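Local coordinates for putative aldehyde dehydrogenase (PDB 4YWE), which probably oxidises aldehydes with NAD or NADP as electron acceptor, as members of the aldehyde dehydrogenase family do, and binds calcium and magnesium ions, at residues L92-K102 against V155-I163; A12-W20 against T42-R53. One frame throughout, in Å; residues are numbered along the deposited sequence.

Contact 1: L92-K102 against V155-I163. With CA (calcium ion), chain K.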
loop_
_atom_site.group_PDB
_atom_site.type_symbol
_atom_site.label_atom_id
_atom_site.label_comp_id
_atom_site.label_asym_id
_atom_site.label_seq_id
_atom_site.Cartn_x
_atom_site.Cartn_y
_atom_site.Cartn_z
ATOM N N LEU A 92 14.912 -22.852 -26.190
ATOM C CA LEU A 92 14.157 -21.649 -26.525
ATOM C C LEU A 92 15.045 -20.589 -27.169
ATOM O O LEU A 92 14.600 -19.850 -28.048
ATOM C CB LEU A 92 13.478 -21.077 -25.279
ATOM C CG LEU A 92 12.326 -21.901 -24.700
ATOM C CD1 LEU A 92 11.868 -21.324 -23.370
ATOM C CD2 LEU A 92 11.168 -21.966 -25.684
ATOM N N ALA A 93 16.299 -20.518 -26.730
ATOM C CA ALA A 93 17.243 -19.549 -27.278
ATOM C C ALA A 93 17.565 -19.859 -28.735
ATOM O O ALA A 93 17.706 -18.952 -29.551
ATOM C CB ALA A 93 18.519 -19.520 -26.450
ATOM N N ALA A 94 17.683 -21.144 -29.055
ATOM C CA ALA A 94 17.971 -21.567 -30.421
ATOM C C ALA A 94 16.820 -21.205 -31.356
ATOM O O ALA A 94 17.040 -20.756 -32.481
ATOM C CB ALA A 94 18.243 -23.064 -30.467
ATOM N N ILE A 95 15.595 -21.399 -30.882
ATOM C CA ILE A 95 14.407 -21.095 -31.669
ATOM C C ILE A 95 14.247 -19.589 -31.841
ATOM O O ILE A 95 14.003 -19.103 -32.947
ATOM C CB ILE A 95 13.149 -21.705 -31.026
ATOM C CG1 ILE A 95 13.222 -23.233 -31.058
ATOM C CG2 ILE A 95 11.896 -21.224 -31.741
ATOM C CD1 ILE A 95 12.057 -23.913 -30.372
ATOM N N GLU A 96 14.392 -18.857 -30.742
ATOM C CA GLU A 96 14.229 -17.407 -30.752
ATOM C C GLU A 96 15.252 -16.732 -31.658
ATOM O O GLU A 96 14.903 -15.874 -32.467
ATOM C CB GLU A 96 14.341 -16.849 -29.331
ATOM C CG GLU A 96 14.026 -15.365 -29.209
ATOM C CD GLU A 96 12.539 -15.087 -29.096
ATOM O OE1 GLU A 96 11.770 -15.561 -29.960
ATOM O OE2 GLU A 96 12.138 -14.393 -28.137
ATOM N N ALA A 97 16.513 -17.130 -31.520
ATOM C CA ALA A 97 17.602 -16.549 -32.302
ATOM C C ALA A 97 17.439 -16.822 -33.793
ATOM O O ALA A 97 17.752 -15.974 -34.626
ATOM C CB ALA A 97 18.939 -17.080 -31.818
ATOM N N ARG A 98 16.949 -18.012 -34.121
ATOM C CA ARG A 98 16.762 -18.415 -35.511
ATOM C C ARG A 98 15.611 -17.649 -36.156
ATOM O O ARG A 98 15.613 -17.396 -37.362
ATOM C CB ARG A 98 16.506 -19.922 -35.591
ATOM C CG ARG A 98 16.447 -20.488 -36.998
ATOM C CD ARG A 98 16.232 -21.994 -36.961
ATOM N NE ARG A 98 16.268 -22.593 -38.291
ATOM C CZ ARG A 98 15.980 -23.866 -38.542
ATOM N NH1 ARG A 98 15.627 -24.676 -37.553
ATOM N NH2 ARG A 98 16.040 -24.327 -39.784
ATOM N N ASP A 99 14.636 -17.274 -35.336
ATOM C CA ASP A 99 13.401 -16.673 -35.820
ATOM C C ASP A 99 13.472 -15.146 -35.833
ATOM O O ASP A 99 12.935 -14.500 -36.733
ATOM C CB ASP A 99 12.226 -17.145 -34.957
ATOM C CG ASP A 99 10.881 -16.910 -35.613
ATOM O OD1 ASP A 99 10.851 -16.564 -36.812
ATOM O OD2 ASP A 99 9.850 -17.090 -34.930
ATOM N N THR A 100 14.140 -14.573 -34.838
ATOM C CA THR A 100 14.234 -13.121 -34.716
ATOM C C THR A 100 15.525 -12.583 -35.319
ATOM O O THR A 100 15.568 -11.449 -35.800
ATOM C CB THR A 100 14.157 -12.671 -33.249
ATOM O OG1 THR A 100 15.350 -13.073 -32.566
ATOM C CG2 THR A 100 12.947 -13.284 -32.566
ATOM N N GLY A 101 16.578 -13.393 -35.279
ATOM C CA GLY A 101 17.855 -13.014 -35.857
ATOM C C GLY A 101 18.894 -12.534 -34.861
ATOM O O GLY A 101 20.052 -12.318 -35.221
ATOM N N LYS A 102 18.486 -12.370 -33.606
ATOM C CA LYS A 102 19.388 -11.876 -32.572
ATOM C C LYS A 102 20.474 -12.901 -32.251
ATOM O O LYS A 102 20.264 -14.104 -32.415
ATOM C CB LYS A 102 18.604 -11.514 -31.305
ATOM C CG LYS A 102 17.914 -12.686 -30.626
ATOM C CD LYS A 102 17.052 -12.207 -29.466
ATOM C CE LYS A 102 15.956 -11.273 -29.951
ATOM N NZ LYS A 102 15.201 -10.653 -28.828
ATOM N N VAL A 155 1.592 -9.442 -29.337
ATOM C CA VAL A 155 3.021 -9.547 -29.072
ATOM C C VAL A 155 3.816 -9.342 -30.358
ATOM O O VAL A 155 3.533 -9.976 -31.373
ATOM C CB VAL A 155 3.357 -10.901 -28.422
ATOM C CG1 VAL A 155 4.842 -10.992 -28.103
ATOM C CG2 VAL A 155 2.523 -11.099 -27.164
ATOM N N PRO A 156 4.811 -8.443 -30.319
ATOM C CA PRO A 156 5.628 -8.145 -31.499
ATOM C C PRO A 156 6.777 -9.130 -31.713
ATOM O O PRO A 156 6.925 -10.093 -30.960
ATOM C CB PRO A 156 6.161 -6.743 -31.202
ATOM C CG PRO A 156 6.241 -6.691 -29.724
ATOM C CD PRO A 156 5.123 -7.549 -29.190
ATOM N N TRP A 157 7.583 -8.874 -32.740
ATOM C CA TRP A 157 8.605 -9.814 -33.191
ATOM C C TRP A 157 9.985 -9.576 -32.580
ATOM O O TRP A 157 10.854 -10.442 -32.664
ATOM C CB TRP A 157 8.715 -9.761 -34.719
ATOM C CG TRP A 157 8.741 -8.359 -35.260
ATOM C CD1 TRP A 157 7.693 -7.672 -35.800
ATOM C CD2 TRP A 157 9.863 -7.469 -35.296
ATOM N NE1 TRP A 157 8.093 -6.414 -36.175
ATOM C CE2 TRP A 157 9.424 -6.262 -35.876
ATOM C CE3 TRP A 157 11.201 -7.574 -34.901
ATOM C CZ2 TRP A 157 10.269 -5.172 -36.068
ATOM C CZ3 TRP A 157 12.037 -6.489 -35.087
ATOM C CH2 TRP A 157 11.569 -5.305 -35.667
ATOM N N ASN A 158 10.191 -8.410 -31.974
ATOM C CA ASN A 158 11.525 -8.028 -31.516
ATOM C C ASN A 158 11.922 -8.713 -30.209
ATOM O O ASN A 158 13.086 -9.064 -30.020
ATOM C CB ASN A 158 11.624 -6.505 -31.371
ATOM C CG ASN A 158 10.605 -5.939 -30.404
ATOM O OD1 ASN A 158 9.560 -6.541 -30.156
ATOM N ND2 ASN A 158 10.905 -4.767 -29.853
ATOM N N TYR A 159 10.962 -8.897 -29.310
ATOM C CA TYR A 159 11.194 -9.679 -28.097
ATOM C C TYR A 159 9.998 -10.579 -27.808
ATOM O O TYR A 159 9.241 -10.315 -26.874
ATOM C CB TYR A 159 11.458 -8.768 -26.893
ATOM C CG TYR A 159 12.718 -7.937 -26.991
ATOM C CD1 TYR A 159 13.942 -8.439 -26.566
ATOM C CD2 TYR A 159 12.681 -6.643 -27.495
ATOM C CE1 TYR A 159 15.096 -7.678 -26.649
ATOM C CE2 TYR A 159 13.826 -5.876 -27.581
ATOM C CZ TYR A 159 15.031 -6.397 -27.158
ATOM O OH TYR A 159 16.170 -5.630 -27.246
ATOM N N PRO A 160 9.820 -11.642 -28.610
ATOM C CA PRO A 160 8.680 -12.553 -28.454
ATOM C C PRO A 160 8.535 -13.116 -27.042
ATOM O O PRO A 160 7.467 -12.986 -26.451
ATOM C CB PRO A 160 8.991 -13.670 -29.453
ATOM C CG PRO A 160 9.804 -13.002 -30.505
ATOM C CD PRO A 160 10.659 -12.013 -29.764
ATOM N N MET A 161 9.594 -13.718 -26.509
ATOM C CA MET A 161 9.533 -14.336 -25.187
ATOM C C MET A 161 9.415 -13.317 -24.057
ATOM O O MET A 161 8.607 -13.489 -23.146
ATOM C CB MET A 161 10.763 -15.214 -24.950
ATOM C CG MET A 161 10.710 -16.568 -25.632
ATOM S SD MET A 161 12.084 -17.626 -25.137
ATOM C CE MET A 161 13.480 -16.653 -25.696
ATOM N N GLN A 162 10.225 -12.265 -24.108
ATOM C CA GLN A 162 10.262 -11.285 -23.026
ATOM C C GLN A 162 8.928 -10.567 -22.857
ATOM O O GLN A 162 8.439 -10.400 -21.741
ATOM C CB GLN A 162 11.371 -10.260 -23.264
ATOM C CG GLN A 162 12.772 -10.786 -23.017
ATOM C CD GLN A 162 13.619 -9.803 -22.231
ATOM O OE1 GLN A 162 13.152 -9.207 -21.260
ATOM N NE2 GLN A 162 14.864 -9.623 -22.651
ATOM N N ILE A 163 8.342 -10.150 -23.973
ATOM C CA ILE A 163 7.089 -9.409 -23.946
ATOM C C ILE A 163 5.924 -10.348 -23.635
ATOM O O ILE A 163 4.970 -9.960 -22.959
ATOM C CB ILE A 163 6.890 -8.652 -25.269
ATOM C CG1 ILE A 163 8.026 -7.643 -25.446
ATOM C CG2 ILE A 163 5.544 -7.943 -25.294
ATOM C CD1 ILE A 163 8.130 -7.057 -26.823
HETATM CA CA CA K . 11.439 -15.028 -38.644
HETATM O O HOH W 1 12.267 -13.016 -39.722
HETATM O O HOH W 2 9.471 -14.966 -40.256
#
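Glu96 reaches from helix 89-100 to the first turn of helix 160-174, where its OE2 accepts the amide of Met161 (N to OE2 3.1 Å) on the syn lone pair, nearly straight at 164°. The other oxygen, OE1, is taken by Ser189, so both oxygens of this buried carboxylate have donors, and a position at a helix N-terminus would tend to stabilise its negative charge. CG stands anti to the backbone N (chi1 -173°) and the chain bends at chi2, which lays the carboxylate against the Pro160 ring. Met161 slides past it in the opposite direction, bringing SD to 3.7 Å from Leu92 CB.

At the other end, Lys102 NZ gives a bond to Asn158 O (2.9 Å), in the carbonyl plane, and also forms a salt bridge with Asp110. Thr100 OG1 donates to Glu96 O, 2.8 Å away and above the carbonyl plane, while its CG2 packs on Pro160 CG.

Asp99 holds calcium through both O and OD1, joined by Val32, Asp185 and two waters; its OD2 accepts from Cys187 and Leu188. A buried carboxylate from one helix thus accepts a first-turn amide of another, beside a calcium site, at the loop-to-helix step after strand 139-155 of the aldehyde dehydrogenase fold.

Contact 2: A12-W20 against T42-R53. With EDO (1,2-ethanediol), chain I.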
loop_
_atom_site.group_PDB
_atom_site.type_symbol
_atom_site.label_atom_id
_atom_site.label_comp_id
_atom_site.label_asym_id
_atom_site.label_seq_id
_atom_site.Cartn_x
_atom_site.Cartn_y
_atom_site.Cartn_z
ATOM N N ALA A 12 2.520 -25.916 -37.838
ATOM C CA ALA A 12 1.742 -24.838 -38.435
ATOM C C ALA A 12 0.296 -24.879 -37.950
ATOM O O ALA A 12 -0.639 -24.907 -38.753
ATOM C CB ALA A 12 1.795 -24.921 -39.953
ATOM N N LYS A 13 0.119 -24.888 -36.632
ATOM C CA LYS A 13 -1.212 -24.937 -36.039
ATOM C C LYS A 13 -1.356 -23.915 -34.915
ATOM O O LYS A 13 -0.362 -23.437 -34.365
ATOM C CB LYS A 13 -1.513 -26.339 -35.504
ATOM C CG LYS A 13 -1.407 -27.447 -36.538
ATOM C CD LYS A 13 -1.644 -28.812 -35.910
ATOM C CE LYS A 13 -1.355 -29.933 -36.897
ATOM N NZ LYS A 13 -1.598 -31.277 -36.303
ATOM N N HIS A 14 -2.600 -23.585 -34.581
ATOM C CA HIS A 14 -2.886 -22.737 -33.432
ATOM C C HIS A 14 -2.869 -23.577 -32.164
ATOM O O HIS A 14 -2.872 -24.804 -32.229
ATOM C CB HIS A 14 -4.244 -22.046 -33.579
ATOM C CG HIS A 14 -4.355 -21.179 -34.795
ATOM N ND1 HIS A 14 -3.496 -20.133 -35.043
ATOM C CD2 HIS A 14 -5.235 -21.198 -35.824
ATOM C CE1 HIS A 14 -3.836 -19.547 -36.179
ATOM N NE2 HIS A 14 -4.888 -20.174 -36.671
ATOM N N PHE A 15 -2.850 -22.918 -31.012
ATOM C CA PHE A 15 -2.958 -23.620 -29.741
ATOM C C PHE A 15 -4.225 -23.176 -29.021
ATOM O O PHE A 15 -4.216 -22.204 -28.268
ATOM C CB PHE A 15 -1.726 -23.373 -28.870
ATOM C CG PHE A 15 -1.679 -24.226 -27.634
ATOM C CD1 PHE A 15 -1.364 -25.571 -27.718
ATOM C CD2 PHE A 15 -1.945 -23.681 -26.389
ATOM C CE1 PHE A 15 -1.319 -26.361 -26.585
ATOM C CE2 PHE A 15 -1.901 -24.465 -25.250
ATOM C CZ PHE A 15 -1.586 -25.808 -25.349
ATOM N N ILE A 16 -5.315 -23.893 -29.266
ATOM C CA ILE A 16 -6.616 -23.529 -28.723
ATOM C C ILE A 16 -7.151 -24.643 -27.830
ATOM O O ILE A 16 -7.133 -25.814 -28.211
ATOM C CB ILE A 16 -7.613 -23.209 -29.853
ATOM C CG1 ILE A 16 -7.023 -22.168 -30.809
ATOM C CG2 ILE A 16 -8.940 -22.732 -29.279
ATOM C CD1 ILE A 16 -7.903 -21.862 -32.003
ATOM N N ALA A 17 -7.617 -24.265 -26.641
ATOM C CA ALA A 17 -8.204 -25.201 -25.680
ATOM C C ALA A 17 -7.255 -26.346 -25.327
ATOM O O ALA A 17 -7.682 -27.488 -25.161
ATOM C CB ALA A 17 -9.522 -25.754 -26.216
ATOM N N GLY A 18 -5.968 -26.032 -25.217
ATOM C CA GLY A 18 -4.973 -27.004 -24.803
ATOM C C GLY A 18 -4.573 -28.008 -25.868
ATOM O O GLY A 18 -3.899 -28.995 -25.576
ATOM N N GLU A 19 -4.988 -27.760 -27.105
ATOM C CA GLU A 19 -4.662 -28.658 -28.208
ATOM C C GLU A 19 -4.200 -27.882 -29.435
ATOM O O GLU A 19 -4.568 -26.724 -29.625
ATOM C CB GLU A 19 -5.868 -29.532 -28.562
ATOM C CG GLU A 19 -6.193 -30.589 -27.518
ATOM C CD GLU A 19 -7.409 -31.416 -27.883
ATOM O OE1 GLU A 19 -8.173 -30.990 -28.777
ATOM O OE2 GLU A 19 -7.603 -32.489 -27.277
ATOM N N TRP A 20 -3.384 -28.527 -30.263
ATOM C CA TRP A 20 -2.915 -27.909 -31.497
ATOM C C TRP A 20 -3.970 -28.055 -32.587
ATOM O O TRP A 20 -4.332 -29.165 -32.973
ATOM C CB TRP A 20 -1.585 -28.522 -31.935
ATOM C CG TRP A 20 -0.478 -28.239 -30.970
ATOM C CD1 TRP A 20 0.096 -29.118 -30.099
ATOM C CD2 TRP A 20 0.175 -26.981 -30.760
ATOM N NE1 TRP A 20 1.074 -28.488 -29.367
ATOM C CE2 TRP A 20 1.142 -27.175 -29.754
ATOM C CE3 TRP A 20 0.040 -25.712 -31.330
ATOM C CZ2 TRP A 20 1.968 -26.146 -29.305
ATOM C CZ3 TRP A 20 0.863 -24.693 -30.883
ATOM C CH2 TRP A 20 1.813 -24.916 -29.880
ATOM N N THR A 42 6.694 -22.988 -41.132
ATOM C CA THR A 42 5.421 -22.343 -41.444
ATOM C C THR A 42 4.557 -22.207 -40.195
ATOM O O THR A 42 4.628 -23.036 -39.287
ATOM C CB THR A 42 4.623 -23.124 -42.509
ATOM O OG1 THR A 42 4.405 -24.466 -42.055
ATOM C CG2 THR A 42 5.364 -23.153 -43.840
ATOM N N ILE A 43 3.742 -21.158 -40.155
ATOM C CA ILE A 43 2.773 -20.981 -39.081
ATOM C C ILE A 43 1.372 -20.923 -39.669
ATOM O O ILE A 43 1.197 -20.628 -40.852
ATOM C CB ILE A 43 3.068 -19.716 -38.250
ATOM C CG1 ILE A 43 3.193 -18.494 -39.163
ATOM C CG2 ILE A 43 4.328 -19.902 -37.420
ATOM C CD1 ILE A 43 3.488 -17.205 -38.424
ATOM N N ALA A 44 0.373 -21.206 -38.840
ATOM C CA ALA A 44 -1.018 -21.136 -39.264
ATOM C C ALA A 44 -1.432 -19.695 -39.545
ATOM O O ALA A 44 -1.182 -18.801 -38.737
ATOM C CB ALA A 44 -1.926 -21.749 -38.208
ATOM N N ARG A 45 -2.057 -19.478 -40.697
ATOM C CA ARG A 45 -2.574 -18.160 -41.045
ATOM C C ARG A 45 -3.928 -17.947 -40.375
ATOM O O ARG A 45 -4.974 -18.242 -40.954
ATOM C CB ARG A 45 -2.692 -18.004 -42.563
ATOM C CG ARG A 45 -3.161 -16.630 -43.013
ATOM C CD ARG A 45 -3.175 -16.517 -44.529
ATOM N NE ARG A 45 -3.640 -15.206 -44.971
ATOM C CZ ARG A 45 -3.660 -14.807 -46.239
ATOM N NH1 ARG A 45 -3.238 -15.620 -47.198
ATOM N NH2 ARG A 45 -4.103 -13.596 -46.547
ATOM N N GLY A 46 -3.898 -17.442 -39.146
ATOM C CA GLY A 46 -5.102 -17.285 -38.354
ATOM C C GLY A 46 -6.075 -16.243 -38.862
ATOM O O GLY A 46 -5.679 -15.162 -39.295
ATOM N N THR A 47 -7.359 -16.578 -38.806
ATOM C CA THR A 47 -8.410 -15.664 -39.223
ATOM C C THR A 47 -9.440 -15.511 -38.110
ATOM O O THR A 47 -9.260 -16.044 -37.015
ATOM C CB THR A 47 -9.103 -16.147 -40.513
ATOM O OG1 THR A 47 -9.554 -17.495 -40.340
ATOM C CG2 THR A 47 -8.137 -16.092 -41.687
ATOM N N ALA A 48 -10.515 -14.784 -38.401
ATOM C CA ALA A 48 -11.566 -14.501 -37.422
ATOM C C ALA A 48 -12.172 -15.747 -36.753
ATOM O O ALA A 48 -12.404 -15.729 -35.544
ATOM C CB ALA A 48 -12.672 -13.666 -38.072
ATOM N N PRO A 49 -12.448 -16.823 -37.522
ATOM C CA PRO A 49 -12.979 -18.004 -36.828
ATOM C C PRO A 49 -12.018 -18.587 -35.792
ATOM O O PRO A 49 -12.465 -19.084 -34.756
ATOM C CB PRO A 49 -13.212 -19.002 -37.965
ATOM C CG PRO A 49 -13.419 -18.158 -39.163
ATOM C CD PRO A 49 -12.498 -16.992 -38.987
ATOM N N ASP A 50 -10.720 -18.521 -36.071
ATOM C CA ASP A 50 -9.709 -19.023 -35.146
ATOM C C ASP A 50 -9.701 -18.209 -33.855
ATOM O O ASP A 50 -9.557 -18.760 -32.764
ATOM C CB ASP A 50 -8.327 -18.997 -35.798
ATOM C CG ASP A 50 -8.280 -19.780 -37.094
ATOM O OD1 ASP A 50 -8.934 -20.841 -37.174
ATOM O OD2 ASP A 50 -7.594 -19.333 -38.036
ATOM N N ILE A 51 -9.857 -16.894 -33.990
ATOM C CA ILE A 51 -9.923 -16.006 -32.837
ATOM C C ILE A 51 -11.175 -16.313 -32.021
ATOM O O ILE A 51 -11.137 -16.315 -30.790
ATOM C CB ILE A 51 -9.890 -14.527 -33.272
ATOM C CG1 ILE A 51 -8.515 -14.172 -33.841
ATOM C CG2 ILE A 51 -10.219 -13.612 -32.102
ATOM C CD1 ILE A 51 -7.388 -14.281 -32.834
ATOM N N GLU A 52 -12.277 -16.583 -32.714
ATOM C CA GLU A 52 -13.541 -16.915 -32.064
ATOM C C GLU A 52 -13.399 -18.129 -31.150
ATOM O O GLU A 52 -13.889 -18.128 -30.022
ATOM C CB GLU A 52 -14.629 -17.173 -33.109
ATOM C CG GLU A 52 -15.959 -17.628 -32.527
ATOM C CD GLU A 52 -16.644 -16.547 -31.715
ATOM O OE1 GLU A 52 -16.494 -15.356 -32.061
ATOM O OE2 GLU A 52 -17.332 -16.886 -30.729
ATOM N N ARG A 53 -12.719 -19.159 -31.641
ATOM C CA ARG A 53 -12.509 -20.380 -30.871
ATOM C C ARG A 53 -11.565 -20.140 -29.695
ATOM O O ARG A 53 -11.733 -20.726 -28.626
ATOM C CB ARG A 53 -11.959 -21.491 -31.767
ATOM C CG ARG A 53 -12.845 -21.819 -32.956
ATOM C CD ARG A 53 -12.255 -22.934 -33.804
ATOM N NE ARG A 53 -12.947 -23.062 -35.083
ATOM C CZ ARG A 53 -12.605 -23.924 -36.035
ATOM N NH1 ARG A 53 -11.576 -24.741 -35.855
ATOM N NH2 ARG A 53 -13.292 -23.970 -37.169
HETATM C C1 EDO I . -10.373 -11.067 -39.834
HETATM O O1 EDO I . -9.573 -9.971 -39.373
HETATM C C2 EDO I . -9.506 -12.036 -40.628
HETATM O O2 EDO I . -10.313 -13.114 -41.114
HETATM O O HOH W 3 1.249 -21.702 -36.050
#
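His14 is unusual here in being clasped by backbone, methyl and carboxylate together: its imidazole drops between Ala44-Gly46 and the first turn of helix 48-63. The Ala44 methyl covers one face in a CH-pi contact, CB lying 3.7 Å from the ring centroid. Gly46 closes on the edge, its CA 3.4 Å from His14 NE2. Having no side chain, Gly46 lets the ring lie this close to the backbone. The side chains of His14 and Asp50 cross at about a right angle.

NE2 gives Asp50 OD2 a weak hydrogen bond of 3.1 Å, bent to 133°. Ring and carboxylate planes are 51° apart. The firmer donor to that oxygen is Thr47 N, 2.9 Å from OD2 and coming in on the anti side, somewhat out of the carboxylate plane. Ala24 N donates to Asp50 OD1, so the buried carboxylate is held at both oxygens, while His14 ND1 has a weak bond with Thr211.

Farther along, Ile16 lies against the helix: CD1 is 3.6 Å from Asp50 O, and CG2 is 3.5 Å from Arg53 O. At the exposed end Ala12 CB touches Thr42 OG1, and one water joins Lys13 O to Ala44 N.

Strand 14-16 runs 31° from the direction of helix 48-53, their axes 9.5 Å apart at closest. It pairs with strand 19-21 through the type I' turn Ile16-Glu19, while Phe15 turns to Ala194 of helix 188-200 and Ile43 packs on strand 28-33.

Along the chain contact 2 is complete by Arg53, well before contact 1 starts at Leu92. Their centres are 20 Å apart and their nearest atoms about 7 Å, without touching. Contact 2 lies farther out, about 23 Å from the chain centre against about 11 Å for the buried contact 1. Helix 188-200 is common ground: Leu92, Pro160 and Met161 pack on it from contact 1, Phe15, Trp20 and Ile43 from contact 2. Strand 28-33 also spans the gap, pairing with strand 38-44 and supplying Val32 to the calcium bound by Asp99. Phe15 also bonds through its backbone to Ile209, joining the N-terminal strands to the sheet that holds strand 139-155.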